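Local atomic coordinates of branched-chain-amino-acid aminotransferase (Deinococcus radiodurans, PDB entry 3UZO), a protein that probably transfers the amino group between branched-chain amino acids and 2-oxoglutarate, using pyridoxal 5'-phosphate as cofactor. Residues 35-40 / 129-134. Residues are numbered along the deposited sequence; the frame is centred on the assembly and turned at random.
Sequences RTDLRY and NEHFLP
Asn129 and Asp37 each set CG beside the backbone N and anti to the carbonyl carbon (chi1 -66° and -60°). The Asn129 amide meets the backbone of Leu38, and the Asp37 carboxylate meets the ring of His131. Asn129 grips the main chain of Leu38 from both ends of its amide. Asn129 OD1 takes the nearly straight bond from Leu38 N at 3.1 Å, on a lone pair in the carbonyl plane. Asn129 ND2 gives a hydrogen bond to Leu38 O at 2.7 Å, again on a lone pair. ND2 also bonds Val125 O, so this buried amide is fixed in its rotation. At the outer side, His131 NE2 donates to Asp37 OD2 in a very short bond of 2.5 Å. The acceptor lies in the imidazole plane, but the donor stands above the carboxylate plane. The Phe132 ring packs beside these groups, with Asp37 CG at its edge, in plane. Thr36 CG2 sits over one ring face of Phe132 in a CH-pi contact, 3.7 Å from the centroid. Asp37 OD1 comes 3.6 Å from Phe132 CE1, with the carboxylate plane steep to the ring. Thr36 OG1 is bonded to Cys169 O of strand 162-172. Arg39 forms a salt bridge with Glu64 of the second subunit. One amide thus bonds both N and O of one residue, much as a neighbouring strand would. It ties the 3-10 turn after helix 115-128 to the residue leading into strand 39-45 of the antiparallel sheet of a class-IV aminotransferase.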
ATOM      1  N   ARG A  35     -11.562  -9.115 -21.042  1.00 11.17           N
ATOM      2  CA  ARG A  35     -12.405  -9.971 -20.230  1.00 11.51           C
ATOM      3  C   ARG A  35     -12.501 -11.378 -20.784  1.00 11.69           C
ATOM      4  O   ARG A  35     -12.951 -11.588 -21.917  1.00 10.51           O
ATOM      5  CB  ARG A  35     -13.806  -9.373 -20.091  1.00 16.99           C
ATOM      6  CG  ARG A  35     -14.710 -10.183 -19.172  1.00 19.21           C
ATOM      7  CD  ARG A  35     -16.026  -9.479 -18.915  1.00 24.19           C
ATOM      8  NE  ARG A  35     -16.901 -10.270 -18.053  1.00 26.68           N
ATOM      9  CZ  ARG A  35     -18.017  -9.807 -17.496  1.00 30.55           C
ATOM     10  NH1 ARG A  35     -18.395  -8.550 -17.713  1.00 32.12           N
ATOM     11  NH2 ARG A  35     -18.751 -10.594 -16.717  1.00 30.27           N
ATOM     12  N   THR A  36     -12.055 -12.351 -19.996  1.00  8.82           N
ATOM     13  CA  THR A  36     -12.155 -13.732 -20.440  1.00  9.69           C
ATOM     14  C   THR A  36     -13.462 -14.274 -19.861  1.00  9.21           C
ATOM     15  O   THR A  36     -14.137 -13.585 -19.092  1.00  9.50           O
ATOM     16  CB  THR A  36     -10.938 -14.574 -20.000  1.00 13.82           C
ATOM     17  OG1 THR A  36     -10.701 -14.379 -18.605  1.00 10.27           O
ATOM     18  CG2 THR A  36      -9.687 -14.150 -20.794  1.00 11.49           C
ATOM     19  N   ASP A  37     -13.827 -15.497 -20.216  1.00 10.94           N
ATOM     20  CA  ASP A  37     -15.109 -16.049 -19.777  1.00 11.64           C
ATOM     21  C   ASP A  37     -15.350 -16.329 -18.293  1.00 10.59           C
ATOM     22  O   ASP A  37     -16.329 -15.851 -17.713  1.00  9.20           O
ATOM     23  CB  ASP A  37     -15.421 -17.319 -20.582  1.00 13.83           C
ATOM     24  CG  ASP A  37     -15.520 -17.053 -22.083  1.00 19.26           C
ATOM     25  OD1 ASP A  37     -15.669 -15.873 -22.473  1.00 20.47           O
ATOM     26  OD2 ASP A  37     -15.463 -18.021 -22.873  1.00 19.02           O
ATOM     27  N   LEU A  38     -14.463 -17.094 -17.672  1.00 10.43           N
ATOM     28  CA  LEU A  38     -14.662 -17.464 -16.282  1.00  9.25           C
ATOM     29  C   LEU A  38     -13.453 -17.262 -15.370  1.00 10.01           C
ATOM     30  O   LEU A  38     -12.305 -17.463 -15.785  1.00  6.36           O
ATOM     31  CB  LEU A  38     -15.081 -18.930 -16.226  1.00  9.59           C
ATOM     32  CG  LEU A  38     -16.397 -19.274 -16.924  1.00 10.24           C
ATOM     33  CD1 LEU A  38     -16.470 -20.784 -17.190  1.00 12.77           C
ATOM     34  CD2 LEU A  38     -17.555 -18.805 -16.066  1.00 12.36           C
ATOM     35  N   ARG A  39     -13.727 -16.862 -14.133  1.00  6.53           N
ATOM     36  CA  ARG A  39     -12.669 -16.686 -13.140  1.00  9.56           C
ATOM     37  C   ARG A  39     -13.014 -17.462 -11.871  1.00 11.48           C
ATOM     38  O   ARG A  39     -14.192 -17.763 -11.603  1.00 10.67           O
ATOM     39  CB  ARG A  39     -12.451 -15.200 -12.820  1.00 12.42           C
ATOM     40  CG  ARG A  39     -13.693 -14.421 -12.425  1.00 15.38           C
ATOM     41  CD  ARG A  39     -13.880 -13.228 -13.348  1.00 18.72           C
ATOM     42  NE  ARG A  39     -14.483 -13.638 -14.601  1.00 22.15           N
ATOM     43  CZ  ARG A  39     -14.097 -13.252 -15.810  1.00 20.41           C
ATOM     44  NH1 ARG A  39     -13.072 -12.420 -15.986  1.00 14.50           N
ATOM     45  NH2 ARG A  39     -14.755 -13.717 -16.856  1.00 20.36           N
ATOM     46  N   TYR A  40     -11.977 -17.785 -11.099  1.00 11.73           N
ATOM     47  CA  TYR A  40     -12.106 -18.532  -9.858  1.00 11.90           C
ATOM     48  C   TYR A  40     -12.310 -17.576  -8.680  1.00 13.15           C
ATOM     49  O   TYR A  40     -11.682 -16.514  -8.605  1.00 11.02           O
ATOM     50  CB  TYR A  40     -10.843 -19.380  -9.656  1.00 13.46           C
ATOM     51  CG  TYR A  40     -10.795 -20.201  -8.383  1.00 14.44           C
ATOM     52  CD1 TYR A  40     -11.023 -21.578  -8.407  1.00 16.19           C
ATOM     53  CD2 TYR A  40     -10.477 -19.608  -7.162  1.00 15.66           C
ATOM     54  CE1 TYR A  40     -10.928 -22.348  -7.241  1.00 17.46           C
ATOM     55  CE2 TYR A  40     -10.382 -20.366  -5.990  1.00 17.41           C
ATOM     56  CZ  TYR A  40     -10.607 -21.733  -6.040  1.00 18.19           C
ATOM     57  OH  TYR A  40     -10.504 -22.476  -4.887  1.00 22.15           O
ATOM     58  N   ASN A 129     -10.795 -21.389 -19.816  1.00  9.15           N
ATOM     59  CA  ASN A 129     -10.556 -20.290 -20.746  1.00 11.19           C
ATOM     60  C   ASN A 129      -9.483 -20.678 -21.754  1.00 10.80           C
ATOM     61  O   ASN A 129      -8.771 -19.816 -22.270  1.00  9.23           O
ATOM     62  CB  ASN A 129     -10.100 -19.042 -19.979  1.00 10.97           C
ATOM     63  CG  ASN A 129     -11.177 -18.484 -19.068  1.00 11.87           C
ATOM     64  OD1 ASN A 129     -12.101 -17.809 -19.521  1.00 12.45           O
ATOM     65  ND2 ASN A 129     -11.066 -18.772 -17.774  1.00 10.97           N
ATOM     66  N   GLU A 130      -9.366 -21.972 -22.043  1.00  7.98           N
ATOM     67  CA  GLU A 130      -8.336 -22.429 -22.973  1.00 11.15           C
ATOM     68  C   GLU A 130      -8.380 -21.759 -24.343  1.00 11.40           C
ATOM     69  O   GLU A 130      -7.333 -21.578 -24.984  1.00 12.76           O
ATOM     70  CB  GLU A 130      -8.407 -23.951 -23.146  1.00 16.25           C
ATOM     71  CG  GLU A 130      -7.492 -24.475 -24.234  1.00 19.11           C
ATOM     72  CD  GLU A 130      -7.452 -25.985 -24.296  1.00 21.37           C
ATOM     73  OE1 GLU A 130      -6.818 -26.512 -25.231  1.00 22.69           O
ATOM     74  OE2 GLU A 130      -8.046 -26.641 -23.412  1.00 21.74           O
ATOM     75  N   HIS A 131      -9.578 -21.390 -24.789  1.00 14.01           N
ATOM     76  CA  HIS A 131      -9.739 -20.743 -26.083  1.00 14.52           C
ATOM     77  C   HIS A 131      -9.122 -19.342 -26.140  1.00 14.44           C
ATOM     78  O   HIS A 131      -9.057 -18.742 -27.213  1.00 11.07           O
ATOM     79  CB  HIS A 131     -11.226 -20.699 -26.492  1.00 13.40           C
ATOM     80  CG  HIS A 131     -12.147 -20.194 -25.421  1.00 14.16           C
ATOM     81  ND1 HIS A 131     -12.303 -20.831 -24.208  1.00 15.77           N
ATOM     82  CD2 HIS A 131     -12.974 -19.122 -25.391  1.00 12.43           C
ATOM     83  CE1 HIS A 131     -13.184 -20.171 -23.476  1.00 14.69           C
ATOM     84  NE2 HIS A 131     -13.607 -19.129 -24.171  1.00 13.59           N
ATOM     85  N   PHE A 132      -8.664 -18.835 -24.992  1.00 11.47           N
ATOM     86  CA  PHE A 132      -8.026 -17.520 -24.926  1.00 10.63           C
ATOM     87  C   PHE A 132      -6.502 -17.653 -24.897  1.00 11.54           C
ATOM     88  O   PHE A 132      -5.785 -16.658 -24.857  1.00 10.78           O
ATOM     89  CB  PHE A 132      -8.472 -16.745 -23.684  1.00 11.67           C
ATOM     90  CG  PHE A 132      -9.843 -16.130 -23.800  1.00 10.95           C
ATOM     91  CD1 PHE A 132     -10.938 -16.714 -23.171  1.00 10.08           C
ATOM     92  CD2 PHE A 132     -10.032 -14.954 -24.522  1.00 11.73           C
ATOM     93  CE1 PHE A 132     -12.205 -16.139 -23.253  1.00 10.74           C
ATOM     94  CE2 PHE A 132     -11.296 -14.366 -24.612  1.00 12.95           C
ATOM     95  CZ  PHE A 132     -12.386 -14.964 -23.974  1.00 10.75           C
ATOM     96  N   LEU A 133      -6.014 -18.889 -24.907  1.00 10.08           N
ATOM     97  CA  LEU A 133      -4.578 -19.150 -24.892  1.00 10.59           C
ATOM     98  C   LEU A 133      -3.985 -18.936 -26.284  1.00 10.03           C
ATOM     99  O   LEU A 133      -4.329 -19.651 -27.226  1.00  7.12           O
ATOM    100  CB  LEU A 133      -4.312 -20.592 -24.437  1.00 13.38           C
ATOM    101  CG  LEU A 133      -2.858 -21.065 -24.451  1.00 14.58           C
ATOM    102  CD1 LEU A 133      -2.022 -20.190 -23.517  1.00 13.59           C
ATOM    103  CD2 LEU A 133      -2.794 -22.537 -24.021  1.00 13.50           C
ATOM    104  N   PRO A 134      -3.090 -17.941 -26.437  1.00  7.28           N
ATOM    105  CA  PRO A 134      -2.468 -17.663 -27.741  1.00  9.16           C
ATOM    106  C   PRO A 134      -1.783 -18.902 -28.323  1.00  9.51           C
ATOM    107  O   PRO A 134      -1.002 -19.562 -27.639  1.00  9.21           O
ATOM    108  CB  PRO A 134      -1.466 -16.551 -27.414  1.00 10.41           C
ATOM    109  CG  PRO A 134      -2.155 -15.815 -26.293  1.00  9.68           C
ATOM    110  CD  PRO A 134      -2.651 -16.962 -25.427  1.00 10.13           C
TER